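Local coordinates for cytochrome CH (Methylobacterium extorquens, PDB 1QN2), which probably serves as a soluble electron carrier, shuttling single electrons through its covalently attached heme c in the respiratory chain of a methylotrophic bacterium, at residues E8-P13 with D90-Y95; K15-H18 with G24-P27; A67-K72 with M78-I83. One frame throughout, in Å; residues are numbered along the deposited sequence.

In the fold
Followed from the N terminus, helix 4-10 runs into the heme attachment site and then into a long loop, in which contact 2 closes a short loop between 15-18 and 24-27. The chain continues through helices 48-53 and 59-67 to contact 3, where 67-72 meets 78-83 across another tight loop. Contact 1 comes last, when helix 86-98 returns to pack on 8-13 and so encloses nearly the whole chain. Contacts 2 and 3 thus lie in series, both nested inside contact 1. Each supplies one axial ligand to the heme iron. Contact 1 touches both: Phe11 packs on His18, Pro13 on Phe80 and Ile92 on Ile83.

Contact 1: residues E8-P13 with D90-Y95; sequences EKAFAP and DDIIAY
Tyr95 meets both Glu8 and Phe11, using its flat ring differently toward each. Over one face sits the backbone of Glu8, whose CA stands 3.9 Å from the ring centroid and almost on the ring normal, a CH-pi contact. From there the Glu8 side chain runs on across the same ring, CG coming 3.7 Å from Tyr95 CE1, then bends at chi2, and the carboxylate plane ends nearly perpendicular to the ring. Toward Phe11 the tyrosine presents an edge instead: Tyr95 CE2 points at the face of the phenylalanine, close to its rim, and is 3.6 Å from Phe11 CG. The pair is a T-shaped stack, with centroids 5.3 Å apart and planes at 63°. With CG of Tyr95 trans to the backbone nitrogen (chi1 172°), the ring is carried out from helix 86-98 toward helix 4-10. This meeting of N- and C-terminal helices is a hallmark of the class I cytochrome c fold. One turn earlier on the C-terminal helix, Ile92 adds an aliphatic contact, its CG1 3.8 Å from Ala10 CB, while its CD1 terminus reaches 3.7 Å from Ala10 O. Ile92 also touches the heme, so the helix pair borders the cofactor at this point. Phe20, Leu29 and Leu96 pack against Phe11 as well.

Contact 2: residues K15-H18 with G24-P27; sequences KACH and GVGP. With HEC (heme c), chain D.
The two backbones come closest at Cys17 and Gly26, whose CA atoms lie 4.7 Å apart, and a weak hydrogen bond joins Gly26 N to Cys17 O at 3.0 Å. A beta carbon at Gly26 would collide with that oxygen and with the His18 ring, so the close approach depends on glycine. His18 stands edge-on between protein and heme. His18 NE2 binds the iron at 2.1 Å, while at the other side of the imidazole His18 ND1 donates to Pro27 O at 2.7 Å. That second bond is nearly straight (159°) and lies both in the ring plane and in the carbonyl plane, which should hold the ring's rotation about the metal bond and would probably make the imidazole a stronger electron donor to the iron. Pro27 adds a buttress of carbon, CD resting 3.2 Å from His18 CE1 and touching the porphyrin as well. Next to His18 in the chain, Cys17 is joined through SG to HEC CAC in a 1.8 Å thioether bond, and Val25 CG1 packs on Cys17 CB at 3.8 Å. A water links Ala16 O to Val25 N. Cys17 and His18 end the CXXCH sequence, the heme c attachment motif in which the histidine is the proximal axial ligand.

Contact 3: residues A67-K72 with M78-I83; sequences ADPKKK and MVFPGI. With HEC (heme c), chain D.
Pro69 lays its ring over the backbone of the 78-83 loop, CG only 3.1 Å from Phe80 O and CD 3.7 Å from Gly82 CA. Pro69 CG also meets the methyl of Met78, 3.9 Å from CE, the two side chains crossing at about a right angle. Extended through chi1 (174°), the Met78 side chain reaches the iron with SD at 2.4 Å; a bend at chi3 then swings CE over the porphyrin, where Pro69 meets it. Phe80 turns one face to the heme rim, with HEC CHC above it and offset toward the ring's edge, while its CE2 lies 3.5 Å from HEC CBB. The Phe80 ring also touches Pro13. Trimming it to an alanine would probably leave the heme edge and Pro13 short of a packing partner. Further along, Gly82 CA points a C-H at Ala67 O (3.4 Å) and Ala67 CA returns one to Ile83 O (3.3 Å). A beta carbon on Gly82 would run into Ala67 O, and the positive phi of Gly82 also suits a glycine. A water bridges Phe80 O and Lys70 N, tying the loop to the first turn of helix 69-72, which Asp68 precedes as N-cap residue. Such a loop, carrying the methionine opposite the histidine on the iron, is the distal ligand site of class I cytochromes c.

Contact 1: residues E8-P13 with D90-Y95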
loop_
_atom_site.group_PDB
_atom_site.type_symbol
_atom_site.label_atom_id
_atom_site.label_comp_id
_atom_site.label_asym_id
_atom_site.label_seq_id
_atom_site.Cartn_x
_atom_site.Cartn_y
_atom_site.Cartn_z
ATOM N N GLU A 8 -0.375 11.936 -5.807
ATOM C CA GLU A 8 1.043 12.198 -5.531
ATOM C C GLU A 8 1.171 13.088 -4.302
ATOM O O GLU A 8 2.083 12.952 -3.492
ATOM C CB GLU A 8 1.699 12.871 -6.741
ATOM C CG GLU A 8 3.211 12.879 -6.710
ATOM C CD GLU A 8 3.792 14.071 -5.986
ATOM O OE1 GLU A 8 3.087 15.092 -5.830
ATOM O OE2 GLU A 8 4.966 14.002 -5.559
ATOM N N LYS A 9 0.216 14.007 -4.176
ATOM C CA LYS A 9 0.216 14.917 -3.036
ATOM C C LYS A 9 -0.213 14.195 -1.756
ATOM O O LYS A 9 0.345 14.448 -0.683
ATOM C CB LYS A 9 -0.752 16.082 -3.310
ATOM C CG LYS A 9 -0.654 17.192 -2.281
ATOM C CD LYS A 9 -0.970 18.544 -2.908
ATOM C CE LYS A 9 -0.853 19.663 -1.885
ATOM N NZ LYS A 9 -2.182 20.055 -1.338
ATOM N N ALA A 10 -1.189 13.302 -1.853
ATOM C CA ALA A 10 -1.694 12.553 -0.699
ATOM C C ALA A 10 -0.745 11.461 -0.245
ATOM O O ALA A 10 -0.889 10.875 0.841
ATOM C CB ALA A 10 -3.050 11.938 -1.068
ATOM N N PHE A 11 0.260 11.149 -1.051
ATOM C CA PHE A 11 1.226 10.115 -0.741
ATOM C C PHE A 11 2.248 10.538 0.289
ATOM O O PHE A 11 3.037 9.729 0.798
ATOM C CB PHE A 11 1.881 9.604 -2.019
ATOM C CG PHE A 11 2.748 8.394 -1.861
ATOM C CD1 PHE A 11 2.210 7.124 -1.869
ATOM C CD2 PHE A 11 4.119 8.541 -1.726
ATOM C CE1 PHE A 11 2.990 5.998 -1.724
ATOM C CE2 PHE A 11 4.903 7.418 -1.603
ATOM C CZ PHE A 11 4.360 6.151 -1.580
ATOM N N ALA A 12 2.271 11.817 0.648
ATOM C CA ALA A 12 3.198 12.361 1.605
ATOM C C ALA A 12 3.429 11.518 2.830
ATOM O O ALA A 12 4.577 11.190 3.167
ATOM C CB ALA A 12 2.869 13.801 1.962
ATOM N N PRO A 13 2.381 11.128 3.568
ATOM C CA PRO A 13 2.592 10.318 4.768
ATOM C C PRO A 13 3.306 9.009 4.487
ATOM O O PRO A 13 4.100 8.551 5.315
ATOM C CB PRO A 13 1.176 10.058 5.277
ATOM C CG PRO A 13 0.255 10.459 4.169
ATOM C CD PRO A 13 0.982 11.562 3.437
ATOM N N ASP A 90 -8.598 6.669 -3.275
ATOM C CA ASP A 90 -8.673 6.424 -4.715
ATOM C C ASP A 90 -7.533 7.188 -5.423
ATOM O O ASP A 90 -6.900 6.627 -6.312
ATOM C CB ASP A 90 -10.007 6.925 -5.270
ATOM C CG ASP A 90 -11.154 5.962 -5.115
ATOM O OD1 ASP A 90 -10.935 4.736 -5.053
ATOM O OD2 ASP A 90 -12.310 6.441 -5.058
ATOM N N ASP A 91 -7.316 8.426 -4.997
ATOM C CA ASP A 91 -6.252 9.255 -5.597
ATOM C C ASP A 91 -4.903 8.579 -5.415
ATOM O O ASP A 91 -4.084 8.477 -6.328
ATOM C CB ASP A 91 -6.249 10.641 -4.955
ATOM C CG ASP A 91 -7.459 11.457 -5.401
ATOM O OD1 ASP A 91 -8.083 11.058 -6.399
ATOM O OD2 ASP A 91 -7.768 12.473 -4.755
ATOM N N ILE A 92 -4.674 8.091 -4.195
ATOM C CA ILE A 92 -3.407 7.405 -3.928
ATOM C C ILE A 92 -3.259 6.198 -4.837
ATOM O O ILE A 92 -2.193 5.931 -5.400
ATOM C CB ILE A 92 -3.326 6.979 -2.450
ATOM C CG1 ILE A 92 -3.191 8.211 -1.560
ATOM C CG2 ILE A 92 -2.183 6.006 -2.227
ATOM C CD1 ILE A 92 -3.087 8.033 -0.084
ATOM N N ILE A 93 -4.341 5.438 -5.018
ATOM C CA ILE A 93 -4.261 4.266 -5.889
ATOM C C ILE A 93 -3.982 4.668 -7.326
ATOM O O ILE A 93 -3.261 4.005 -8.080
ATOM C CB ILE A 93 -5.525 3.402 -5.799
ATOM C CG1 ILE A 93 -5.655 2.815 -4.375
ATOM C CG2 ILE A 93 -5.484 2.272 -6.812
ATOM C CD1 ILE A 93 -7.059 2.386 -4.007
ATOM N N ALA A 94 -4.547 5.794 -7.759
ATOM C CA ALA A 94 -4.264 6.212 -9.166
ATOM C C ALA A 94 -2.767 6.510 -9.279
ATOM O O ALA A 94 -2.083 6.249 -10.268
ATOM C CB ALA A 94 -5.055 7.507 -9.409
ATOM N N TYR A 95 -2.233 7.079 -8.199
ATOM C CA TYR A 95 -0.810 7.416 -8.189
ATOM C C TYR A 95 0.061 6.181 -8.242
ATOM O O TYR A 95 1.033 6.133 -9.002
ATOM C CB TYR A 95 -0.483 8.288 -6.984
ATOM C CG TYR A 95 0.996 8.528 -6.790
ATOM C CD1 TYR A 95 1.736 9.132 -7.804
ATOM C CD2 TYR A 95 1.650 8.142 -5.628
ATOM C CE1 TYR A 95 3.089 9.343 -7.647
ATOM C CE2 TYR A 95 3.007 8.378 -5.450
ATOM C CZ TYR A 95 3.717 8.972 -6.479
ATOM O OH TYR A 95 5.071 9.199 -6.383
#

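Contact 2: residues K15-H18 with G24-P27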
loop_
_atom_site.group_PDB
_atom_site.type_symbol
_atom_site.label_atom_id
_atom_site.label_comp_id
_atom_site.label_asym_id
_atom_site.label_seq_id
_atom_site.Cartn_x
_atom_site.Cartn_y
_atom_site.Cartn_z
ATOM N N LYS A 15 5.651 8.373 2.344
ATOM C CA LYS A 15 7.064 8.556 2.066
ATOM C C LYS A 15 7.956 8.155 3.226
ATOM O O LYS A 15 9.096 7.726 3.022
ATOM C CB LYS A 15 7.344 10.014 1.673
ATOM C CG LYS A 15 6.533 10.511 0.487
ATOM C CD LYS A 15 7.355 11.475 -0.366
ATOM C CE LYS A 15 6.724 12.859 -0.400
ATOM N NZ LYS A 15 7.734 13.931 -0.636
ATOM N N ALA A 16 7.471 8.305 4.453
ATOM C CA ALA A 16 8.256 7.965 5.626
ATOM C C ALA A 16 8.778 6.545 5.588
ATOM O O ALA A 16 9.878 6.263 6.071
ATOM C CB ALA A 16 7.454 8.215 6.899
ATOM N N CYS A 17 8.001 5.615 5.032
ATOM C CA CYS A 17 8.464 4.231 5.005
ATOM C C CYS A 17 8.467 3.642 3.611
ATOM O O CYS A 17 8.858 2.477 3.451
ATOM C CB CYS A 17 7.526 3.380 5.899
ATOM S SG CYS A 17 7.082 4.179 7.468
ATOM N N HIS A 18 8.041 4.378 2.587
ATOM C CA HIS A 18 8.031 3.756 1.260
ATOM C C HIS A 18 8.591 4.709 0.189
ATOM O O HIS A 18 8.486 5.915 0.304
ATOM C CB HIS A 18 6.550 3.480 0.871
ATOM C CG HIS A 18 5.900 2.373 1.630
ATOM N ND1 HIS A 18 6.277 1.055 1.500
ATOM C CD2 HIS A 18 4.870 2.387 2.514
ATOM C CE1 HIS A 18 5.515 0.302 2.272
ATOM N NE2 HIS A 18 4.665 1.087 2.905
ATOM N N GLY A 24 13.081 0.034 2.694
ATOM C CA GLY A 24 13.547 0.805 3.843
ATOM C C GLY A 24 12.736 0.288 5.019
ATOM O O GLY A 24 12.640 -0.929 5.216
ATOM N N VAL A 25 12.142 1.190 5.795
ATOM C CA VAL A 25 11.327 0.682 6.927
ATOM C C VAL A 25 10.237 -0.241 6.322
ATOM O O VAL A 25 9.930 -1.287 6.866
ATOM C CB VAL A 25 10.600 1.853 7.620
ATOM C CG1 VAL A 25 9.446 1.323 8.468
ATOM C CG2 VAL A 25 11.543 2.726 8.399
ATOM N N GLY A 26 9.710 0.225 5.200
ATOM C CA GLY A 26 8.685 -0.472 4.448
ATOM C C GLY A 26 9.225 -0.943 3.112
ATOM O O GLY A 26 10.299 -0.524 2.664
ATOM N N PRO A 27 8.505 -1.843 2.438
ATOM C CA PRO A 27 9.044 -2.350 1.167
ATOM C C PRO A 27 8.868 -1.348 0.032
ATOM O O PRO A 27 8.098 -0.398 0.156
ATOM C CB PRO A 27 8.125 -3.564 0.897
ATOM C CG PRO A 27 6.798 -3.067 1.428
ATOM C CD PRO A 27 7.191 -2.427 2.752
HETATM FE FE HEC D . 2.943 0.800 3.990
HETATM C CHA HEC D . 3.248 -2.573 3.452
HETATM C CHB HEC D . 1.153 1.103 1.063
HETATM C CHC HEC D . 2.048 4.022 4.866
HETATM C CHD HEC D . 5.140 0.666 6.538
HETATM N NA HEC D . 2.330 -0.507 2.491
HETATM C C1A HEC D . 2.537 -1.871 2.488
HETATM C C2A HEC D . 1.907 -2.356 1.379
HETATM C C3A HEC D . 1.320 -1.332 0.704
HETATM C C4A HEC D . 1.581 -0.172 1.401
HETATM C CMA HEC D . 0.545 -1.593 -0.583
HETATM C CAA HEC D . 1.863 -3.799 0.937
HETATM C CBA HEC D . 3.024 -4.057 -0.024
HETATM C CGA HEC D . 3.238 -5.522 -0.386
HETATM O O1A HEC D . 2.342 -6.387 -0.227
HETATM O O2A HEC D . 4.148 -5.778 -1.223
HETATM N NB HEC D . 1.843 2.325 3.101
HETATM C C1B HEC D . 1.235 2.215 1.877
HETATM C C2B HEC D . 0.820 3.481 1.534
HETATM C C3B HEC D . 0.968 4.300 2.630
HETATM C C4B HEC D . 1.678 3.587 3.590
HETATM C CMB HEC D . 0.094 3.970 0.291
HETATM C CAB HEC D . 0.466 5.601 2.712
HETATM C CBB HEC D . -0.909 5.846 2.781
HETATM N NC HEC D . 3.475 2.119 5.489
HETATM C C1C HEC D . 3.044 3.410 5.621
HETATM C C2C HEC D . 3.796 3.960 6.635
HETATM C C3C HEC D . 4.694 3.031 7.096
HETATM C C4C HEC D . 4.466 1.868 6.391
HETATM C CMC HEC D . 3.852 5.343 7.261
HETATM C CAC HEC D . 5.638 3.235 8.107
HETATM C CBC HEC D . 5.321 3.751 9.367
HETATM N ND HEC D . 4.036 -0.726 4.845
HETATM C C1D HEC D . 4.831 -0.530 5.926
HETATM C C2D HEC D . 5.289 -1.778 6.298
HETATM C C3D HEC D . 4.779 -2.680 5.423
HETATM C C4D HEC D . 3.969 -2.047 4.514
HETATM C CMD HEC D . 6.204 -2.234 7.420
HETATM C CAD HEC D . 4.977 -4.183 5.479
HETATM C CBD HEC D . 3.710 -4.636 6.229
HETATM C CGD HEC D . 3.788 -6.081 6.712
HETATM O O1D HEC D . 2.847 -6.479 7.453
HETATM O O2D HEC D . 4.678 -6.872 6.331
HETATM O O HOH W 1 11.837 4.057 5.087
#

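Contact 3: residues A67-K72 with M78-I83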
loop_
_atom_site.group_PDB
_atom_site.type_symbol
_atom_site.label_atom_id
_atom_site.label_comp_id
_atom_site.label_asym_id
_atom_site.label_seq_id
_atom_site.Cartn_x
_atom_site.Cartn_y
_atom_site.Cartn_z
ATOM N N ALA A 67 -7.582 2.208 4.015
ATOM C CA ALA A 67 -8.507 2.838 4.963
ATOM C C ALA A 67 -8.197 2.426 6.400
ATOM O O ALA A 67 -8.362 3.209 7.341
ATOM C CB ALA A 67 -9.943 2.464 4.609
ATOM N N ASP A 68 -7.744 1.194 6.579
ATOM C CA ASP A 68 -7.415 0.686 7.931
ATOM C C ASP A 68 -6.618 -0.622 7.768
ATOM O O ASP A 68 -7.214 -1.688 7.662
ATOM C CB ASP A 68 -8.751 0.343 8.633
ATOM C CG ASP A 68 -8.594 0.198 10.128
ATOM O OD1 ASP A 68 -7.474 -0.102 10.585
ATOM O OD2 ASP A 68 -9.592 0.387 10.857
ATOM N N PRO A 69 -5.292 -0.501 7.733
ATOM C CA PRO A 69 -4.380 -1.616 7.564
ATOM C C PRO A 69 -4.573 -2.752 8.547
ATOM O O PRO A 69 -4.723 -3.908 8.131
ATOM C CB PRO A 69 -2.995 -1.000 7.700
ATOM C CG PRO A 69 -3.161 0.466 7.686
ATOM C CD PRO A 69 -4.608 0.806 7.756
ATOM N N LYS A 70 -4.569 -2.492 9.851
ATOM C CA LYS A 70 -4.726 -3.539 10.846
ATOM C C LYS A 70 -6.056 -4.228 10.819
ATOM O O LYS A 70 -6.173 -5.389 11.244
ATOM C CB LYS A 70 -4.346 -3.061 12.237
ATOM C CG LYS A 70 -5.353 -2.071 12.824
ATOM C CD LYS A 70 -4.787 -1.439 14.088
ATOM C CE LYS A 70 -5.809 -0.535 14.756
ATOM N NZ LYS A 70 -5.173 0.404 15.720
ATOM N N LYS A 71 -7.114 -3.582 10.329
ATOM C CA LYS A 71 -8.402 -4.296 10.304
ATOM C C LYS A 71 -8.450 -5.228 9.098
ATOM O O LYS A 71 -9.105 -6.262 9.112
ATOM C CB LYS A 71 -9.549 -3.288 10.241
ATOM C CG LYS A 71 -10.888 -3.890 9.851
ATOM C CD LYS A 71 -11.822 -2.808 9.330
ATOM C CE LYS A 71 -13.163 -3.381 8.909
ATOM N NZ LYS A 71 -14.304 -2.577 9.425
ATOM N N LYS A 72 -7.738 -4.845 8.041
ATOM C CA LYS A 72 -7.709 -5.660 6.815
ATOM C C LYS A 72 -6.787 -6.860 7.014
ATOM O O LYS A 72 -7.042 -7.977 6.565
ATOM C CB LYS A 72 -7.134 -4.784 5.673
ATOM C CG LYS A 72 -7.026 -5.528 4.343
ATOM C CD LYS A 72 -8.396 -6.079 3.957
ATOM C CE LYS A 72 -8.344 -6.607 2.528
ATOM N NZ LYS A 72 -9.686 -7.114 2.129
ATOM N N MET A 78 2.707 -2.917 9.364
ATOM C CA MET A 78 2.585 -1.542 8.840
ATOM C C MET A 78 1.821 -0.692 9.873
ATOM O O MET A 78 0.596 -0.781 9.941
ATOM C CB MET A 78 1.771 -1.551 7.535
ATOM C CG MET A 78 1.521 -0.096 7.061
ATOM S SD MET A 78 1.106 -0.082 5.275
ATOM C CE MET A 78 -0.143 1.206 5.374
ATOM N N VAL A 79 2.573 0.084 10.638
ATOM C CA VAL A 79 1.990 0.949 11.665
ATOM C C VAL A 79 1.548 2.275 11.022
ATOM O O VAL A 79 2.361 3.172 10.834
ATOM C CB VAL A 79 3.020 1.262 12.768
ATOM C CG1 VAL A 79 2.380 2.107 13.861
ATOM C CG2 VAL A 79 3.578 -0.044 13.332
ATOM N N PHE A 80 0.272 2.331 10.694
ATOM C CA PHE A 80 -0.356 3.502 10.053
ATOM C C PHE A 80 -1.869 3.428 10.297
ATOM O O PHE A 80 -2.472 2.395 10.039
ATOM C CB PHE A 80 -0.073 3.447 8.549
ATOM C CG PHE A 80 -0.584 4.607 7.750
ATOM C CD1 PHE A 80 -0.081 5.884 7.943
ATOM C CD2 PHE A 80 -1.563 4.420 6.792
ATOM C CE1 PHE A 80 -0.558 6.932 7.177
ATOM C CE2 PHE A 80 -2.062 5.461 6.030
ATOM C CZ PHE A 80 -1.522 6.720 6.219
ATOM N N PRO A 81 -2.451 4.522 10.797
ATOM C CA PRO A 81 -3.866 4.605 11.107
ATOM C C PRO A 81 -4.794 4.374 9.945
ATOM O O PRO A 81 -5.921 3.896 10.132
ATOM C CB PRO A 81 -4.042 5.998 11.698
ATOM C CG PRO A 81 -2.776 6.711 11.469
ATOM C CD PRO A 81 -1.696 5.683 11.307
ATOM N N GLY A 82 -4.366 4.699 8.727
ATOM C CA GLY A 82 -5.251 4.496 7.591
ATOM C C GLY A 82 -5.792 5.838 7.128
ATOM O O GLY A 82 -5.755 6.818 7.875
ATOM N N ILE A 83 -6.263 5.882 5.891
ATOM C CA ILE A 83 -6.841 7.121 5.331
ATOM C C ILE A 83 -8.370 6.986 5.359
ATOM O O ILE A 83 -8.928 6.099 4.711
ATOM C CB ILE A 83 -6.384 7.303 3.872
ATOM C CG1 ILE A 83 -4.863 7.194 3.768
ATOM C CG2 ILE A 83 -6.880 8.617 3.300
ATOM C CD1 ILE A 83 -4.137 8.519 3.834
HETATM FE FE HEC D . 2.943 0.800 3.990
HETATM C CHA HEC D . 3.248 -2.573 3.452
HETATM C CHB HEC D . 1.153 1.103 1.063
HETATM C CHC HEC D . 2.048 4.022 4.866
HETATM C CHD HEC D . 5.140 0.666 6.538
HETATM N NA HEC D . 2.330 -0.507 2.491
HETATM C C1A HEC D . 2.537 -1.871 2.488
HETATM C C2A HEC D . 1.907 -2.356 1.379
HETATM C C3A HEC D . 1.320 -1.332 0.704
HETATM C C4A HEC D . 1.581 -0.172 1.401
HETATM C CMA HEC D . 0.545 -1.593 -0.583
HETATM C CAA HEC D . 1.863 -3.799 0.937
HETATM C CBA HEC D . 3.024 -4.057 -0.024
HETATM C CGA HEC D . 3.238 -5.522 -0.386
HETATM O O1A HEC D . 2.342 -6.387 -0.227
HETATM O O2A HEC D . 4.148 -5.778 -1.223
HETATM N NB HEC D . 1.843 2.325 3.101
HETATM C C1B HEC D . 1.235 2.215 1.877
HETATM C C2B HEC D . 0.820 3.481 1.534
HETATM C C3B HEC D . 0.968 4.300 2.630
HETATM C C4B HEC D . 1.678 3.587 3.590
HETATM C CMB HEC D . 0.094 3.970 0.291
HETATM C CAB HEC D . 0.466 5.601 2.712
HETATM C CBB HEC D . -0.909 5.846 2.781
HETATM N NC HEC D . 3.475 2.119 5.489
HETATM C C1C HEC D . 3.044 3.410 5.621
HETATM C C2C HEC D . 3.796 3.960 6.635
HETATM C C3C HEC D . 4.694 3.031 7.096
HETATM C C4C HEC D . 4.466 1.868 6.391
HETATM C CMC HEC D . 3.852 5.343 7.261
HETATM C CAC HEC D . 5.638 3.235 8.107
HETATM C CBC HEC D . 5.321 3.751 9.367
HETATM N ND HEC D . 4.036 -0.726 4.845
HETATM C C1D HEC D . 4.831 -0.530 5.926
HETATM C C2D HEC D . 5.289 -1.778 6.298
HETATM C C3D HEC D . 4.779 -2.680 5.423
HETATM C C4D HEC D . 3.969 -2.047 4.514
HETATM C CMD HEC D . 6.204 -2.234 7.420
HETATM C CAD HEC D . 4.977 -4.183 5.479
HETATM C CBD HEC D . 3.710 -4.636 6.229
HETATM C CGD HEC D . 3.788 -6.081 6.712
HETATM O O1D HEC D . 2.847 -6.479 7.453
HETATM O O2D HEC D . 4.678 -6.872 6.331
HETATM O O HOH W 2 -4.194 0.417 11.075
#